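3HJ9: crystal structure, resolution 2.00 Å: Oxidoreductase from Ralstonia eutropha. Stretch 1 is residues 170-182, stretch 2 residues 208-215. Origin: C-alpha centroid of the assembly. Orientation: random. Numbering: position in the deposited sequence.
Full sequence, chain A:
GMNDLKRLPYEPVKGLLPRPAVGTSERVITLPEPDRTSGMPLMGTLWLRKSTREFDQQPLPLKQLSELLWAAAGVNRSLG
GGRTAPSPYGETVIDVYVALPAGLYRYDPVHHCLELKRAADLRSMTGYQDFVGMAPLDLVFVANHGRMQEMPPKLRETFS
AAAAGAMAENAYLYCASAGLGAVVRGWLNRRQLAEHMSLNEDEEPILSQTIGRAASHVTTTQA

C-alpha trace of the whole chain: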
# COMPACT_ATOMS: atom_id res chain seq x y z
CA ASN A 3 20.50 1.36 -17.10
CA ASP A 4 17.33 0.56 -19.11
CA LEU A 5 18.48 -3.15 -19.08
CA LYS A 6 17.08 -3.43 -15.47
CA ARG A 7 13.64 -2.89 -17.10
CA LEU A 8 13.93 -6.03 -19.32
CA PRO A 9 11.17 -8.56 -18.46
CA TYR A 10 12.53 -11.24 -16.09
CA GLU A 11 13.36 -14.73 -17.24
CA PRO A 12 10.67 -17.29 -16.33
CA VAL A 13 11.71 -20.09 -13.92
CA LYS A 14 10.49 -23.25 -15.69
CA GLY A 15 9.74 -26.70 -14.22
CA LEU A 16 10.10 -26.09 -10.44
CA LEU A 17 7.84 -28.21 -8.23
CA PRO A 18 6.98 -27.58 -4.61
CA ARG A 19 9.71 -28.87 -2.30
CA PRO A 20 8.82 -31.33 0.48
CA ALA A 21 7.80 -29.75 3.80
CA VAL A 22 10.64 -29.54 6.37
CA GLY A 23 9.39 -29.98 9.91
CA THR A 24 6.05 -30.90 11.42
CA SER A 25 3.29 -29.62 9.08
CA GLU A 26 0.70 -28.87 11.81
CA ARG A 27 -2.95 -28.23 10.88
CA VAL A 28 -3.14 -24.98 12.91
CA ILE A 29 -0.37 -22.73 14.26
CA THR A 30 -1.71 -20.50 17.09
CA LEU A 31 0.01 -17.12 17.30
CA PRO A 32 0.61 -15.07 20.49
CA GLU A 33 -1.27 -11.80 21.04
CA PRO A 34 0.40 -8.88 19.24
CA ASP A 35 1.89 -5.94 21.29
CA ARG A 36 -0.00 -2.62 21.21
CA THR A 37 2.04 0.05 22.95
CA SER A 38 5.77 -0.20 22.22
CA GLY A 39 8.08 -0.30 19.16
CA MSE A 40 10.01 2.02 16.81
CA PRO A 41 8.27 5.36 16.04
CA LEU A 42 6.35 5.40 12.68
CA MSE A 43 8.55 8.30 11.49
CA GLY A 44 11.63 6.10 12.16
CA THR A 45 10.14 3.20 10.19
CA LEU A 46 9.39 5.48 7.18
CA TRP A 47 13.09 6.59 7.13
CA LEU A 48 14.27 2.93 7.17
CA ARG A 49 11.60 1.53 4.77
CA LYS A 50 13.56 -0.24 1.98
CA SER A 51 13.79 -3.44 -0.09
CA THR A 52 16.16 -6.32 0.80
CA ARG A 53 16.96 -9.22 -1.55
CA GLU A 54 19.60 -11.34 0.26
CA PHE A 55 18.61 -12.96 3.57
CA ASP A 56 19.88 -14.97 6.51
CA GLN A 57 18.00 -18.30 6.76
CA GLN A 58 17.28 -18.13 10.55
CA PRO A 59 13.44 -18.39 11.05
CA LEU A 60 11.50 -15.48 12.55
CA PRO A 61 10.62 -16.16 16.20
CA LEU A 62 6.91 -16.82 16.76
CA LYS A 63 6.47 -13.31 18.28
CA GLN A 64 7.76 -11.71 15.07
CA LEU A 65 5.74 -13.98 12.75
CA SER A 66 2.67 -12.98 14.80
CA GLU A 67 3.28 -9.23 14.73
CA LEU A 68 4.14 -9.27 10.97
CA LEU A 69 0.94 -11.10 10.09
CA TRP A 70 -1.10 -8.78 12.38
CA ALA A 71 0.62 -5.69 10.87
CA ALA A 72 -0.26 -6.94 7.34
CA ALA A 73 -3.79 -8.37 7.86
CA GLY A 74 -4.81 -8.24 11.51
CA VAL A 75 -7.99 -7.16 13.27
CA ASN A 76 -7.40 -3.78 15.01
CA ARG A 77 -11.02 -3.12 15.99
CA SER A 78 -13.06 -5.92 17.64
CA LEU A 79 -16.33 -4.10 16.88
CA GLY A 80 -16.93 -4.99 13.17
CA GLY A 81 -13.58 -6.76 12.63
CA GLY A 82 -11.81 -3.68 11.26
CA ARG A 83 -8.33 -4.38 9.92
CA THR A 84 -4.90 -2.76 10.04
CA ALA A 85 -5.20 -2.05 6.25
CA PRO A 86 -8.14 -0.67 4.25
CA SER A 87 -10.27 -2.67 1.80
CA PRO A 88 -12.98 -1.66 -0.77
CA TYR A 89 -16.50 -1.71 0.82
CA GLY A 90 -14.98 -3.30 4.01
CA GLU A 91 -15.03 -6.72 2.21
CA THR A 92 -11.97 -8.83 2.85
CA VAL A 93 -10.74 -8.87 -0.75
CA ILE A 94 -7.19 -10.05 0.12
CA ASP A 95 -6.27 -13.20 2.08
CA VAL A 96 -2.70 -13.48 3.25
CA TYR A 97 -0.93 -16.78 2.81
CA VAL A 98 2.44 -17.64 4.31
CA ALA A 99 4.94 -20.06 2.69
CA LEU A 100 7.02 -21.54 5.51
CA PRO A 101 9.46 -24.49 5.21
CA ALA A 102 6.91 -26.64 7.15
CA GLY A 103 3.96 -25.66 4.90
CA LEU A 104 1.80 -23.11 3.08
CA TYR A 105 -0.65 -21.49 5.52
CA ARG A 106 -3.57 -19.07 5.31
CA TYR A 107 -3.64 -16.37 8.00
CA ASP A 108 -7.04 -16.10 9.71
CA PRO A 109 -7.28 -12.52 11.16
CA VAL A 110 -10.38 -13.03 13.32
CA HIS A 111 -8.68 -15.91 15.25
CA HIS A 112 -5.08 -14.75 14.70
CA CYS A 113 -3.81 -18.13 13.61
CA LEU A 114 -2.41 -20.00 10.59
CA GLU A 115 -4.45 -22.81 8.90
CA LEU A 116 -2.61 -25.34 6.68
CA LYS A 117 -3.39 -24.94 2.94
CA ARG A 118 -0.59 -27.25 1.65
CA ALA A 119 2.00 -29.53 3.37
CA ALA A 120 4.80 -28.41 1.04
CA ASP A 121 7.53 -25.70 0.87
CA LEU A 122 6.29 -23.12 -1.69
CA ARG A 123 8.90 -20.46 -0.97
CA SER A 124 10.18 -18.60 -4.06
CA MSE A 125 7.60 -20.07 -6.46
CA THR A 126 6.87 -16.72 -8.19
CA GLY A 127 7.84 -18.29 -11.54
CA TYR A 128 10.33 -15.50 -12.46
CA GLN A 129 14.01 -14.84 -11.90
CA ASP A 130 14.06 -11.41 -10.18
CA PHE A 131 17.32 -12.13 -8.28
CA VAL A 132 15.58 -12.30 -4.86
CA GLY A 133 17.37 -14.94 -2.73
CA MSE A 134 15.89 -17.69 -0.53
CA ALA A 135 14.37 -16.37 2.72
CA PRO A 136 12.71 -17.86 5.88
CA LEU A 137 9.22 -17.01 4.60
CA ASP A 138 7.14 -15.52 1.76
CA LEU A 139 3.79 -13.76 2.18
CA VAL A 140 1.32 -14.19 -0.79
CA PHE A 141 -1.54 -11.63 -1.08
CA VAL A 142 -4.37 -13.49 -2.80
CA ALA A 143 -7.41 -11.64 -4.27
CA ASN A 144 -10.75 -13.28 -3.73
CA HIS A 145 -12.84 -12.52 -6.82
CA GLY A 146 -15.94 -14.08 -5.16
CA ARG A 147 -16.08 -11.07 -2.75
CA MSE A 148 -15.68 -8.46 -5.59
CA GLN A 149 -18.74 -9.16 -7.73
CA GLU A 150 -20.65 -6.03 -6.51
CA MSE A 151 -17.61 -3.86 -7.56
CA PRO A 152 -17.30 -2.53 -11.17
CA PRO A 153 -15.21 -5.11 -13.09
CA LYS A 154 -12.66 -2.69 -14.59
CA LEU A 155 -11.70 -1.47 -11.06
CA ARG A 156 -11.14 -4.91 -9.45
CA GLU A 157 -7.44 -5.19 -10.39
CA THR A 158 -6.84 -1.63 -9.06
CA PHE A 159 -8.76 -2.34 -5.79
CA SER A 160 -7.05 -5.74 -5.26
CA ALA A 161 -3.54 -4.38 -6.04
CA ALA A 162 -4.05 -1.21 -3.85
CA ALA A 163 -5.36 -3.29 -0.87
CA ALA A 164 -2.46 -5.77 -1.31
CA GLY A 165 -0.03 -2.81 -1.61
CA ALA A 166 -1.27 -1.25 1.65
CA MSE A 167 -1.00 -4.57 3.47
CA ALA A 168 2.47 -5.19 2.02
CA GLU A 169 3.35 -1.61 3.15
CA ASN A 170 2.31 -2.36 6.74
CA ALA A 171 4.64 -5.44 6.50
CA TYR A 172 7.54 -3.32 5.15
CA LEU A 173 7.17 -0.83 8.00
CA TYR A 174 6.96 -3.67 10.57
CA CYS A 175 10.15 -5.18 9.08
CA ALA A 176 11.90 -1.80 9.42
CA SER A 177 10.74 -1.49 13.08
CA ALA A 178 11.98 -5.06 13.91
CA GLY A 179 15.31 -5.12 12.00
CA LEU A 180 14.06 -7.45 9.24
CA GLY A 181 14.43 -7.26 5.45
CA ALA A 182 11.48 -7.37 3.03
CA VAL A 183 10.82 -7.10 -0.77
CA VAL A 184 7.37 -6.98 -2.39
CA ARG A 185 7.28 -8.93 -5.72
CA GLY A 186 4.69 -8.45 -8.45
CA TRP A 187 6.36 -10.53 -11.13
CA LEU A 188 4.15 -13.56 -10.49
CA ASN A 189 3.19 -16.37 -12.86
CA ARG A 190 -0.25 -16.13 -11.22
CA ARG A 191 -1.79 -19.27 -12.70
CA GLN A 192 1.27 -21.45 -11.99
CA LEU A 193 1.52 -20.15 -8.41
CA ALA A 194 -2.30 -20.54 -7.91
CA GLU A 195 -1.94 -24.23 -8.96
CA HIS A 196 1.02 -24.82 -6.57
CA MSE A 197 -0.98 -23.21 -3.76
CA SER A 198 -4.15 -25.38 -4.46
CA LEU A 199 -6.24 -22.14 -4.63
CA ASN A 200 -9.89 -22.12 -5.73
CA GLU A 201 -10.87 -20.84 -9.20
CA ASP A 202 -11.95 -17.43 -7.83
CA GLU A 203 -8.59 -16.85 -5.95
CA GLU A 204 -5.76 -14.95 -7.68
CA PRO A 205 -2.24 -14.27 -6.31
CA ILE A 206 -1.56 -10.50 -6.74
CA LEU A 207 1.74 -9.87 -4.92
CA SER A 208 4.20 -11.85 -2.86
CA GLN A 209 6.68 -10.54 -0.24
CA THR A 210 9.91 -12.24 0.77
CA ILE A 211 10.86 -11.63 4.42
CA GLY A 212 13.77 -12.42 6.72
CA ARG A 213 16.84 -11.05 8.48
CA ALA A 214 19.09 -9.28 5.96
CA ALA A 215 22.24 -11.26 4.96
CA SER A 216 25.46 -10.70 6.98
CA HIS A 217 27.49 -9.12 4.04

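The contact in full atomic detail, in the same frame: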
# COMPACT_ATOMS: atom_id res chain seq x y z
N ASN A 170 2.30 -2.11 5.31
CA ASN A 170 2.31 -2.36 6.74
C ASN A 170 3.43 -3.35 7.09
O ASN A 170 4.12 -3.16 8.09
CB ASN A 170 0.98 -2.94 7.24
CG ASN A 170 -0.15 -1.93 7.27
OD1 ASN A 170 0.06 -0.74 7.01
ND2 ASN A 170 -1.37 -2.41 7.55
N ALA A 171 3.59 -4.39 6.28
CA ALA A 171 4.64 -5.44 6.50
C ALA A 171 6.05 -4.87 6.37
O ALA A 171 6.95 -5.21 7.17
CB ALA A 171 4.44 -6.66 5.54
N TYR A 172 6.26 -4.06 5.33
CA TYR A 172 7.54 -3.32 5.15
C TYR A 172 7.95 -2.50 6.36
O TYR A 172 9.09 -2.58 6.83
CB TYR A 172 7.48 -2.37 3.97
CG TYR A 172 8.01 -2.84 2.65
CD1 TYR A 172 9.38 -3.06 2.46
CD2 TYR A 172 7.17 -2.94 1.53
CE1 TYR A 172 9.89 -3.44 1.17
CE2 TYR A 172 7.68 -3.29 0.26
CZ TYR A 172 9.01 -3.54 0.08
OH TYR A 172 9.45 -3.87 -1.18
N LEU A 173 6.99 -1.70 6.84
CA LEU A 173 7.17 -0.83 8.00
C LEU A 173 7.44 -1.65 9.27
O LEU A 173 8.36 -1.31 10.05
CB LEU A 173 5.99 0.16 8.16
CG LEU A 173 5.86 1.21 7.04
CD1 LEU A 173 4.54 1.99 7.12
CD2 LEU A 173 7.07 2.18 6.99
N TYR A 174 6.69 -2.75 9.44
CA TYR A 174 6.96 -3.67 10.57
C TYR A 174 8.40 -4.21 10.46
O TYR A 174 9.15 -4.16 11.45
CB TYR A 174 5.91 -4.80 10.71
CG TYR A 174 6.31 -5.69 11.81
CD1 TYR A 174 6.06 -5.34 13.14
CD2 TYR A 174 7.08 -6.83 11.55
CE1 TYR A 174 6.53 -6.15 14.19
CE2 TYR A 174 7.56 -7.64 12.60
CZ TYR A 174 7.27 -7.30 13.90
OH TYR A 174 7.77 -8.11 14.90
N CYS A 175 8.80 -4.64 9.27
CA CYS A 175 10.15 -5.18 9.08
C CYS A 175 11.23 -4.17 9.47
O CYS A 175 12.20 -4.53 10.17
CB CYS A 175 10.34 -5.71 7.66
SG CYS A 175 9.39 -7.22 7.44
N ALA A 176 11.01 -2.91 9.08
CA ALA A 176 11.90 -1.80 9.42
C ALA A 176 11.94 -1.59 10.93
O ALA A 176 13.02 -1.40 11.48
CB ALA A 176 11.49 -0.50 8.70
N SER A 177 10.78 -1.63 11.60
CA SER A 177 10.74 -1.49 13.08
C SER A 177 11.48 -2.61 13.81
O SER A 177 12.04 -2.36 14.84
CB SER A 177 9.31 -1.48 13.64
OG SER A 177 8.72 -2.79 13.63
N ALA A 178 11.41 -3.84 13.28
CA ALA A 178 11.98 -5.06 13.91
C ALA A 178 13.35 -5.53 13.39
O ALA A 178 13.81 -6.62 13.77
CB ALA A 178 10.98 -6.21 13.76
N GLY A 179 14.00 -4.75 12.53
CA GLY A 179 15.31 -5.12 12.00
C GLY A 179 15.30 -6.27 10.99
O GLY A 179 16.28 -7.01 10.89
N LEU A 180 14.21 -6.40 10.24
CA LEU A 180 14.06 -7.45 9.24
C LEU A 180 14.08 -6.83 7.84
O LEU A 180 13.75 -5.66 7.65
CB LEU A 180 12.73 -8.19 9.45
CG LEU A 180 12.50 -9.04 10.70
CD1 LEU A 180 11.05 -9.55 10.75
CD2 LEU A 180 13.50 -10.22 10.71
N GLY A 181 14.47 -7.64 6.86
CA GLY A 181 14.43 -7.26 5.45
C GLY A 181 13.11 -7.73 4.86
O GLY A 181 12.49 -8.71 5.35
N ALA A 182 12.68 -7.05 3.79
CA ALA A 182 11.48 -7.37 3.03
C ALA A 182 11.61 -6.90 1.56
O ALA A 182 12.37 -5.96 1.28
CB ALA A 182 10.22 -6.73 3.70
N SER A 208 3.56 -11.08 -3.92
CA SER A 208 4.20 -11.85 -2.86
C SER A 208 5.19 -10.90 -2.14
O SER A 208 5.46 -9.77 -2.60
CB SER A 208 4.88 -13.11 -3.36
OG SER A 208 5.90 -12.75 -4.24
N GLN A 209 5.68 -11.33 -0.98
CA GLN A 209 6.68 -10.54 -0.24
C GLN A 209 7.60 -11.45 0.53
O GLN A 209 7.14 -12.23 1.39
CB GLN A 209 5.99 -9.56 0.67
CG GLN A 209 6.85 -8.43 1.28
CD GLN A 209 5.97 -7.47 2.10
OE1 GLN A 209 4.90 -7.87 2.57
NE2 GLN A 209 6.40 -6.20 2.26
N THR A 210 8.89 -11.36 0.21
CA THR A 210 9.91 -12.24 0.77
C THR A 210 10.49 -11.54 1.99
O THR A 210 10.91 -10.41 1.87
CB THR A 210 10.93 -12.55 -0.28
OG1 THR A 210 10.23 -13.20 -1.33
CG2 THR A 210 12.03 -13.44 0.22
N ILE A 211 10.47 -12.22 3.14
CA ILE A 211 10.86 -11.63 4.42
C ILE A 211 11.84 -12.49 5.20
O ILE A 211 11.75 -13.72 5.21
CB ILE A 211 9.56 -11.35 5.26
CG1 ILE A 211 8.73 -10.25 4.58
CG2 ILE A 211 9.89 -10.97 6.74
CD1 ILE A 211 7.39 -9.96 5.21
N GLY A 212 12.81 -11.82 5.83
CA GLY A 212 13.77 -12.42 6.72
C GLY A 212 14.79 -11.42 7.24
O GLY A 212 14.72 -10.22 6.90
N ARG A 213 15.72 -11.89 8.08
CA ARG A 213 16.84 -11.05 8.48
C ARG A 213 17.70 -10.85 7.24
O ARG A 213 17.90 -11.77 6.47
CB ARG A 213 17.69 -11.65 9.63
CG ARG A 213 17.24 -11.16 11.00
CD ARG A 213 17.89 -11.85 12.21
NE ARG A 213 17.27 -13.15 12.54
CZ ARG A 213 16.04 -13.35 13.08
NH1 ARG A 213 15.17 -12.34 13.34
NH2 ARG A 213 15.65 -14.61 13.33
N ALA A 214 18.20 -9.62 7.07
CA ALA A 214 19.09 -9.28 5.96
C ALA A 214 20.37 -10.09 6.10
O ALA A 214 20.78 -10.37 7.21
CB ALA A 214 19.42 -7.76 5.96
N ALA A 215 20.97 -10.49 4.97
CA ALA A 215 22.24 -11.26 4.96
C ALA A 215 23.38 -10.51 5.65
O ALA A 215 23.39 -9.29 5.69
CB ALA A 215 22.64 -11.61 3.54
O HOH W 1 15.47 -9.43 14.27
O HOH W 2 17.85 -7.51 8.82

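Helix 170–177 runs nearly parallel to strand 208–212, with 14° between their N-to-C directions and 10.3 Å between the axes at closest approach; the chain then reverses through G179, and G181 and A182 run antiparallel to stretch 2. Stretch 2 therefore meets both a helix and the strand that follows it, and together the stretches bury 463 Å² of surface. S208, at the start of stretch 2, makes no contact. The CA-to-CB bond of Q209 points toward stretch 1, and the side chain is extended (chi1 and chi2 both t) and carries its amide to the helix. Q209 NE2 lies over one face of the Y172 ring, 3.4 Å from Y172 CD2, and 4.1 Å from A182 CB; this nitrogen is also hydrogen-bonded to a residue just outside the stretches. The other end of the amide fares less well: Q209 OE1 sits 3.2 Å from A171 CB, a methyl that cannot donate a hydrogen bond, and the oxygen is buried without a partner. The CA-to-CB bond of T210 points sideways, and the residue takes part through its backbone, T210 O receiving a CA-H...O contact from A182 CA at 3.3 Å. I211 pairs with A182 in a non-hydrogen-bonded bridge, and both side chains emerge on the same face of the sheet. There I211 is the apolar hub: I211 CG1 is 3.9 Å from A182 CB, I211 CG2 is 3.8 Å from C175 SG and 4.4 Å from L180 CD1, and I211 CD1 is 4.4 Å from A171 CB. Residues of the helix (A171, C175), L180 and A182 thus all meet one branched side chain. Its backbone adds a CA-H...O contact, I211 CA to G181 O at 3.5 Å. G212 faces G181 in the hydrogen-bonded bridge, with G181 N donating to G212 O at 2.6 Å and G212 N donating to G181 O at 3.2 Å. Neither residue has a side chain, so the pair is joined by backbone alone. Beyond the bridge the CA-to-CB bond of R213 points away, yet its long side chain still reaches L180, with R213 NH1 3.8 Å from L180 CD2. A water joins the same group to A178, accepting from R213 NH1 at 3.1 Å and donating to A178 O at 3.3 Å. A second water accepts from A214 N at 2.8 Å and donates to G179 O at 2.6 Å, linking backbones that do not bond directly. A215 lies beyond the contact.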